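Local atomic coordinates of freshwater cyanophage protein (Microcystis phage Mic1, PDB entry 6L2W), a protein that is of unknown function but adopts a novel fold, pairs into a dimer and is probably a structural component of this freshwater cyanophage. Residues R74-G79 against V97-I102. Residues are numbered along the deposited sequence; the frame is centred on the assembly and turned at random.
Sequences RYWYSG and VKIREI
The indole of Trp76 meets Ile102 across one of its faces: the branch methyl CG2 of Ile102 rests over the five-membered ring, 3.9 Å from its centroid and 28° off the ring normal, a CH-pi contact shifted toward the rim. The indole NE1 donates a hydrogen bond to OD1 of Asn103, the next residue of the helix. Ile99, one helical turn earlier, reaches the six-membered ring obliquely, its CG1 lying 3.9 Å from Trp76 CH2. In Ile102 the branch methyl stands anti to the backbone N and CG1 anti to the carbonyl carbon (chi1 -70°), which sets CG2 over the ring, 3.6 Å from Trp76 CE2, while CD1 comes 4.0 Å from Trp76 CH2. Ile99 also extends its CD1 to the backbone of Arg74, 4.1 Å from the CA. The contact thus illustrates how a strand can dock on a helix through one large aromatic set against isoleucines three residues apart. No hydrogen bond joins the two segments. The Arg74 guanidinium leads away from the helix, hydrogen-bonding the carbonyl oxygen of Leu87 and forming salt bridges with Glu86 and with Asp40 of the second subunit. Leu87, on antiparallel strand 83-89, touches both Trp76 and Ile99, so helix 96-115 packs against the sheet beside strand 75-77.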
loop_
_atom_site.group_PDB
_atom_site.type_symbol
_atom_site.label_atom_id
_atom_site.label_comp_id
_atom_site.label_asym_id
_atom_site.label_seq_id
_atom_site.Cartn_x
_atom_site.Cartn_y
_atom_site.Cartn_z
ATOM N N ARG B 74 4.573 -2.807 9.260
ATOM C CA ARG B 74 4.144 -1.468 9.717
ATOM C C ARG B 74 2.965 -0.932 8.916
ATOM O O ARG B 74 2.904 0.264 8.716
ATOM C CB ARG B 74 5.337 -0.522 9.600
ATOM C CG ARG B 74 5.894 -0.403 8.193
ATOM C CD ARG B 74 7.184 0.368 8.215
ATOM N NE ARG B 74 7.738 0.586 6.902
ATOM C CZ ARG B 74 7.437 1.606 6.136
ATOM N NH1 ARG B 74 6.756 2.622 6.612
ATOM N NH2 ARG B 74 7.814 1.616 4.881
ATOM N N TYR B 75 2.059 -1.784 8.528
ATOM C CA TYR B 75 0.897 -1.367 7.770
ATOM C C TYR B 75 -0.361 -1.980 8.378
ATOM O O TYR B 75 -0.367 -3.123 8.782
ATOM C CB TYR B 75 1.002 -1.810 6.305
ATOM C CG TYR B 75 2.295 -1.433 5.630
ATOM C CD1 TYR B 75 3.402 -2.256 5.683
ATOM C CD2 TYR B 75 2.431 -0.225 4.983
ATOM C CE1 TYR B 75 4.597 -1.910 5.068
ATOM C CE2 TYR B 75 3.614 0.137 4.361
ATOM C CZ TYR B 75 4.704 -0.710 4.394
ATOM O OH TYR B 75 5.883 -0.339 3.795
ATOM N N TRP B 76 -1.419 -1.188 8.366
ATOM C CA TRP B 76 -2.730 -1.607 8.815
ATOM C C TRP B 76 -3.765 -1.209 7.767
ATOM O O TRP B 76 -3.916 -0.036 7.485
ATOM C CB TRP B 76 -3.071 -0.958 10.162
ATOM C CG TRP B 76 -2.145 -1.337 11.274
ATOM C CD1 TRP B 76 -2.347 -2.279 12.246
ATOM C CD2 TRP B 76 -0.843 -0.786 11.524
ATOM N NE1 TRP B 76 -1.257 -2.356 13.079
ATOM C CE2 TRP B 76 -0.325 -1.442 12.672
ATOM C CE3 TRP B 76 -0.066 0.187 10.888
ATOM C CZ2 TRP B 76 0.921 -1.139 13.210
ATOM C CZ3 TRP B 76 1.175 0.477 11.419
ATOM C CH2 TRP B 76 1.665 -0.185 12.553
ATOM N N TYR B 77 -4.525 -2.186 7.299
ATOM C CA TYR B 77 -5.516 -2.000 6.270
ATOM C C TYR B 77 -6.933 -2.002 6.853
ATOM O O TYR B 77 -7.214 -2.659 7.852
ATOM C CB TYR B 77 -5.348 -3.089 5.209
ATOM C CG TYR B 77 -4.232 -2.789 4.242
ATOM C CD1 TYR B 77 -2.935 -3.207 4.485
ATOM C CD2 TYR B 77 -4.468 -2.032 3.111
ATOM C CE1 TYR B 77 -1.904 -2.912 3.609
ATOM C CE2 TYR B 77 -3.448 -1.741 2.216
ATOM C CZ TYR B 77 -2.160 -2.169 2.475
ATOM O OH TYR B 77 -1.169 -1.866 1.586
ATOM N N SER B 78 -7.809 -1.297 6.191
ATOM C CA SER B 78 -9.231 -1.326 6.578
ATOM C C SER B 78 -9.846 -2.605 6.013
ATOM O O SER B 78 -9.308 -3.142 5.057
ATOM C CB SER B 78 -9.946 -0.103 6.116
ATOM O OG SER B 78 -9.997 -0.035 4.716
ATOM N N GLY B 79 -10.930 -3.074 6.574
ATOM C CA GLY B 79 -11.570 -4.306 6.088
ATOM C C GLY B 79 -12.052 -4.197 4.658
ATOM O O GLY B 79 -11.960 -5.188 3.964
ATOM N N VAL B 97 7.942 -2.472 18.885
ATOM C CA VAL B 97 7.255 -2.049 20.130
ATOM C C VAL B 97 6.071 -1.144 19.757
ATOM O O VAL B 97 4.984 -1.373 20.252
ATOM C CB VAL B 97 8.223 -1.382 21.138
ATOM C CG1 VAL B 97 7.497 -0.670 22.279
ATOM C CG2 VAL B 97 9.210 -2.396 21.708
ATOM N N LYS B 98 6.261 -0.152 18.882
ATOM C CA LYS B 98 5.144 0.709 18.489
ATOM C C LYS B 98 4.095 -0.081 17.711
ATOM O O LYS B 98 2.918 0.247 17.803
ATOM C CB LYS B 98 5.560 1.928 17.664
ATOM C CG LYS B 98 5.856 3.170 18.493
ATOM C CD LYS B 98 4.662 3.741 19.257
ATOM C CE LYS B 98 5.077 4.626 20.417
ATOM N NZ LYS B 98 4.206 5.822 20.529
ATOM N N ILE B 99 4.513 -1.095 16.959
ATOM C CA ILE B 99 3.565 -1.875 16.175
ATOM C C ILE B 99 2.677 -2.660 17.137
ATOM O O ILE B 99 1.472 -2.685 16.948
ATOM C CB ILE B 99 4.288 -2.772 15.149
ATOM C CG1 ILE B 99 4.861 -1.925 14.012
ATOM C CG2 ILE B 99 3.376 -3.863 14.606
ATOM C CD1 ILE B 99 5.952 -2.613 13.229
ATOM N N ARG B 100 3.299 -3.267 18.149
ATOM C CA ARG B 100 2.614 -3.986 19.212
ATOM C C ARG B 100 1.592 -3.060 19.886
ATOM O O ARG B 100 0.418 -3.426 20.059
ATOM C CB ARG B 100 3.638 -4.536 20.210
ATOM C CG ARG B 100 3.051 -5.482 21.252
ATOM C CD ARG B 100 4.017 -6.530 21.806
ATOM N NE ARG B 100 4.987 -6.052 22.793
ATOM C CZ ARG B 100 6.312 -6.001 22.610
ATOM N NH1 ARG B 100 6.846 -6.277 21.428
ATOM N NH2 ARG B 100 7.103 -5.674 23.621
ATOM N N GLU B 101 2.011 -1.858 20.236
ATOM C CA GLU B 101 1.115 -0.928 20.907
ATOM C C GLU B 101 -0.099 -0.627 20.016
ATOM O O GLU B 101 -1.240 -0.593 20.505
ATOM C CB GLU B 101 1.826 0.378 21.241
ATOM C CG GLU B 101 2.797 0.240 22.396
ATOM C CD GLU B 101 3.519 1.517 22.810
ATOM O OE1 GLU B 101 3.029 2.632 22.467
ATOM O OE2 GLU B 101 4.567 1.392 23.491
ATOM N N ILE B 102 0.154 -0.400 18.722
ATOM C CA ILE B 102 -0.898 0.013 17.808
ATOM C C ILE B 102 -1.894 -1.129 17.626
ATOM O O ILE B 102 -3.090 -0.893 17.646
ATOM C CB ILE B 102 -0.323 0.514 16.473
ATOM C CG1 ILE B 102 0.390 1.845 16.712
ATOM C CG2 ILE B 102 -1.408 0.615 15.394
ATOM C CD1 ILE B 102 1.060 2.426 15.489
#